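Side-chain contacts in nucleocapsid (Crimean-congo hemorrhagic fever virus, PDB 4AKL), which binds single- and double-stranded RNA, probably takes part in packaging the viral genome, and displays sequence-nonspecific DNA endonuclease activity: residues G393-P396 with D402-L405; Q457-K462 with T477-I482. One frame throughout, in Å; residues are numbered along the deposited sequence.

Contact 1. Residues G393-P396 with D402-L405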
loop_
_atom_site.group_PDB
_atom_site.type_symbol
_atom_site.label_atom_id
_atom_site.label_comp_id
_atom_site.label_asym_id
_atom_site.label_seq_id
_atom_site.Cartn_x
_atom_site.Cartn_y
_atom_site.Cartn_z
ATOM N N GLY A 393 2.896 -12.346 -13.084
ATOM C CA GLY A 393 3.866 -13.408 -13.244
ATOM C C GLY A 393 3.632 -14.777 -12.672
ATOM O O GLY A 393 4.473 -15.621 -12.858
ATOM N N THR A 394 2.512 -15.012 -11.989
ATOM C CA THR A 394 2.208 -16.355 -11.488
ATOM C C THR A 394 1.584 -17.174 -12.582
ATOM O O THR A 394 1.609 -18.419 -12.537
ATOM C CB THR A 394 1.283 -16.327 -10.290
ATOM O OG1 THR A 394 -0.037 -15.892 -10.691
ATOM C CG2 THR A 394 1.846 -15.421 -9.169
ATOM N N ILE A 395 1.008 -16.486 -13.556
ATOM C CA ILE A 395 0.459 -17.090 -14.776
ATOM C C ILE A 395 1.076 -16.374 -15.993
ATOM O O ILE A 395 0.899 -15.174 -16.136
ATOM C CB ILE A 395 -1.072 -16.902 -14.849
ATOM C CG1 ILE A 395 -1.823 -17.461 -13.604
ATOM C CG2 ILE A 395 -1.587 -17.549 -16.044
ATOM C CD1 ILE A 395 -3.343 -17.092 -13.542
ATOM N N PRO A 396 1.827 -17.085 -16.841
ATOM C CA PRO A 396 2.330 -16.458 -18.076
ATOM C C PRO A 396 1.190 -16.407 -19.097
ATOM O O PRO A 396 0.669 -17.460 -19.523
ATOM C CB PRO A 396 3.433 -17.389 -18.523
ATOM C CG PRO A 396 3.020 -18.726 -18.083
ATOM C CD PRO A 396 2.151 -18.522 -16.810
ATOM N N ASP A 402 0.987 -23.274 -18.126
ATOM C CA ASP A 402 2.275 -23.285 -17.465
ATOM C C ASP A 402 2.229 -22.751 -16.030
ATOM O O ASP A 402 3.191 -22.981 -15.283
ATOM C CB ASP A 402 3.342 -22.510 -18.282
ATOM C CG ASP A 402 3.793 -23.263 -19.518
ATOM O OD1 ASP A 402 3.412 -24.443 -19.659
ATOM O OD2 ASP A 402 4.530 -22.666 -20.342
ATOM N N ALA A 403 1.151 -22.048 -15.620
ATOM C CA ALA A 403 1.002 -21.684 -14.176
ATOM C C ALA A 403 1.155 -22.921 -13.276
ATOM O O ALA A 403 1.669 -22.814 -12.168
ATOM C CB ALA A 403 -0.321 -20.989 -13.898
ATOM N N ALA A 404 0.724 -24.090 -13.766
ATOM C CA ALA A 404 0.850 -25.331 -13.003
ATOM C C ALA A 404 2.305 -25.674 -12.646
ATOM O O ALA A 404 2.546 -26.317 -11.630
ATOM C CB ALA A 404 0.115 -26.570 -13.760
ATOM N N LEU A 405 3.276 -25.243 -13.451
ATOM C CA LEU A 405 4.704 -25.462 -13.120
ATOM C C LEU A 405 5.100 -24.741 -11.806
ATOM O O LEU A 405 6.069 -25.105 -11.122
ATOM C CB LEU A 405 5.605 -24.995 -14.260
ATOM C CG LEU A 405 5.425 -25.673 -15.635
ATOM C CD1 LEU A 405 6.160 -24.920 -16.712
ATOM C CD2 LEU A 405 5.884 -27.159 -15.593
HETATM O O HOH W 1 2.120 -20.490 -10.648
#
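The long loop between helix 385-392 and helix 425-440 folds back on itself where Ile395 and Pro396 meet a 3-10 turn carrying Asp402 and Ala403. The two passes come closest at Ile395 and Ala403, whose CA atoms lie 4.7 Å apart, and no direct hydrogen bond joins them. The methyl group of Ala403 is directed at the other pass: its CB sits 3.5 Å from the carbonyl O of Thr394 and 3.8 Å from CG1 of Ile395. In Ile395 the CG1 branch lies beside the backbone N, opposite the carbonyl carbon (chi1 -56°), and it comes nearest the alanine methyl, with CG2 slightly farther off.

The turn itself is built as a 3-10 segment, with a bond from Leu405 N to Asp402 O at 2.9 Å. One step further along, the ring of Pro396 lies against Asp402 and the backbone N of Ala403. Its CG touches CB of Asp402 at 3.8 Å, the two side chains crossing at about a right angle, while CD of the same ring is the atom that approaches the alanine N. The aspartate thus contributes its methylene here and not its carboxylate.

Polar bridging is left to a single water, which donates to Thr394 O and to Ala403 O, each at 2.8 Å, and so ties the carbonyls of the two passes together. Behind the loop, Ile395 packs on Ile77 and Ala81 of helix 77-83, whereas Pro396 and Asp402 both touch Phe332 of helix 324-336. The carbonyl of Leu405, at the far end of the turn, accepts a hydrogen bond from Lys72 NZ.

Contact 2. Residues Q457-K462 with T477-I482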
loop_
_atom_site.group_PDB
_atom_site.type_symbol
_atom_site.label_atom_id
_atom_site.label_comp_id
_atom_site.label_asym_id
_atom_site.label_seq_id
_atom_site.Cartn_x
_atom_site.Cartn_y
_atom_site.Cartn_z
ATOM N N GLN A 457 0.303 -6.868 7.023
ATOM C CA GLN A 457 -0.784 -7.004 6.082
ATOM C C GLN A 457 -1.778 -8.074 6.439
ATOM O O GLN A 457 -2.933 -7.874 6.211
ATOM C CB GLN A 457 -0.229 -7.248 4.691
ATOM C CG GLN A 457 0.351 -5.929 4.184
ATOM C CD GLN A 457 1.081 -6.083 2.965
ATOM O OE1 GLN A 457 0.656 -6.786 2.041
ATOM N NE2 GLN A 457 2.210 -5.436 2.906
ATOM N N SER A 458 -1.317 -9.211 6.964
ATOM C CA SER A 458 -2.228 -10.220 7.453
ATOM C C SER A 458 -2.975 -9.686 8.652
ATOM O O SER A 458 -4.140 -9.964 8.800
ATOM C CB SER A 458 -1.492 -11.500 7.859
ATOM O OG SER A 458 -2.406 -12.529 8.097
ATOM N N LEU A 459 -2.310 -8.918 9.500
ATOM C CA LEU A 459 -2.937 -8.353 10.716
ATOM C C LEU A 459 -3.977 -7.234 10.427
ATOM O O LEU A 459 -4.913 -7.043 11.232
ATOM C CB LEU A 459 -1.885 -7.846 11.715
ATOM C CG LEU A 459 -0.977 -8.861 12.435
ATOM C CD1 LEU A 459 -0.039 -8.092 13.308
ATOM C CD2 LEU A 459 -1.763 -9.920 13.274
ATOM N N VAL A 460 -3.817 -6.505 9.311
ATOM C CA VAL A 460 -4.801 -5.516 8.940
ATOM C C VAL A 460 -6.061 -6.216 8.370
ATOM O O VAL A 460 -7.117 -5.617 8.344
ATOM C CB VAL A 460 -4.279 -4.439 7.970
ATOM C CG1 VAL A 460 -2.958 -3.770 8.525
ATOM C CG2 VAL A 460 -4.073 -5.009 6.628
ATOM N N GLY A 461 -5.924 -7.475 7.950
ATOM C CA GLY A 461 -7.021 -8.294 7.490
ATOM C C GLY A 461 -6.984 -8.647 6.025
ATOM O O GLY A 461 -7.981 -9.178 5.513
ATOM N N LYS A 462 -5.868 -8.377 5.337
ATOM C CA LYS A 462 -5.772 -8.703 3.929
ATOM C C LYS A 462 -5.730 -10.200 3.788
ATOM O O LYS A 462 -4.966 -10.861 4.475
ATOM C CB LYS A 462 -4.533 -8.068 3.239
ATOM C CG LYS A 462 -4.597 -6.534 3.148
ATOM C CD LYS A 462 -3.295 -5.838 2.650
ATOM C CE LYS A 462 -3.005 -6.150 1.167
ATOM N NZ LYS A 462 -1.961 -5.286 0.468
ATOM N N THR A 477 -0.411 -3.574 14.733
ATOM C CA THR A 477 0.569 -4.042 15.716
ATOM C C THR A 477 0.100 -4.137 17.183
ATOM O O THR A 477 0.886 -4.534 18.054
ATOM C CB THR A 477 1.846 -3.177 15.630
ATOM O OG1 THR A 477 2.986 -3.965 16.017
ATOM C CG2 THR A 477 1.744 -1.920 16.492
ATOM N N SER A 478 -1.161 -3.761 17.439
ATOM C CA SER A 478 -1.799 -3.895 18.737
ATOM C C SER A 478 -2.490 -5.242 18.897
ATOM O O SER A 478 -2.979 -5.542 19.957
ATOM C CB SER A 478 -2.846 -2.780 18.937
ATOM O OG SER A 478 -2.221 -1.511 18.970
ATOM N N ALA A 479 -2.530 -6.051 17.841
ATOM C CA ALA A 479 -3.239 -7.320 17.891
ATOM C C ALA A 479 -2.791 -8.218 19.037
ATOM O O ALA A 479 -1.605 -8.296 19.356
ATOM C CB ALA A 479 -3.089 -8.062 16.597
ATOM N N ASN A 480 -3.776 -8.873 19.649
ATOM C CA ASN A 480 -3.539 -9.923 20.620
ATOM C C ASN A 480 -3.293 -11.255 19.902
ATOM O O ASN A 480 -4.190 -11.830 19.286
ATOM C CB ASN A 480 -4.719 -10.052 21.618
ATOM C CG ASN A 480 -4.838 -8.845 22.546
ATOM O OD1 ASN A 480 -3.852 -8.145 22.809
ATOM N ND2 ASN A 480 -6.044 -8.599 23.046
ATOM N N ILE A 481 -2.070 -11.741 19.993
ATOM C CA ILE A 481 -1.714 -13.012 19.393
ATOM C C ILE A 481 -2.101 -14.108 20.400
ATOM O O ILE A 481 -1.645 -14.076 21.550
ATOM C CB ILE A 481 -0.218 -13.108 19.082
ATOM C CG1 ILE A 481 0.283 -11.867 18.350
ATOM C CG2 ILE A 481 0.057 -14.340 18.272
ATOM C CD1 ILE A 481 -0.467 -11.551 17.108
ATOM N N ILE A 482 -2.944 -15.054 19.966
ATOM C CA ILE A 482 -3.362 -16.188 20.805
ATOM C C ILE A 482 -3.412 -17.515 20.029
ATOM O O ILE A 482 -3.692 -18.571 20.585
ATOM C CB ILE A 482 -4.714 -15.910 21.510
ATOM C CG1 ILE A 482 -5.806 -15.488 20.534
ATOM C CG2 ILE A 482 -4.527 -14.825 22.571
ATOM C CD1 ILE A 482 -7.211 -15.604 21.144
ATOM O OXT ILE A 482 -3.151 -17.588 18.825
#
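Helix 450-460 ends facing the last residues of the chain, Leu459 and Ala479 being the nearest pair with CA atoms 7.3 Å apart, so the two backbones are spaced by side chains and share no hydrogen bond. Leu459 does the touching from the helix. Its CG stands beside the backbone N and opposite the carbonyl carbon (chi1 -68°), and of its two methyls CD2 comes nearer the tail: it lies 4.0 Å from CB of Ala479 and 4.4 Å from CD1 of Ile481. One leucine methyl therefore meets two residues of the tail, which are separated in sequence by Asn480. The contact is entirely apolar and small, and it is not especially tight.

Just beyond Leu459 the helix is closed by a Schellman motif. Gly461 takes a positive phi of 113°, and Lys462 N bonds back to Gln457 O at 3.1 Å, with a weak bond from Gly461 N to Ser458 O. The lysine chain then folds back over the last turn, where its NZ makes a weak hydrogen bond to Gln457 OE1 at 3.4 Å.

On the other side, residues 480-481 form a strand that runs parallel to strand 155-156, with Asn480 bonded through its backbone to Ala154 and Tyr156. Leu459 and Ile481 both lie against Tyr156, and Ser458 OG is hydrogen-bonded to the hydroxyl of the same tyrosine; Ile481 also packs on Val166 and Leu170 of helix 163-181, so that one side chain of the C-terminal strand touches both helices.

Contacts 1 and 2 follow one another along the chain, the first closing before the second opens, and they do not touch: their centres are 30 Å apart and their nearest atoms about 14 Å. Helix 425-440 and most of helix 450-460 come between them in sequence. Both are buried, but the centre of contact 1 lies about 25 Å from the centre of the chain, that of contact 2 about 16 Å. Each is also local in sequence. The segments of contact 1 are 6 residues apart at their closest ends and those of contact 2 are 15, with no alpha-helix or strand between the segments of either.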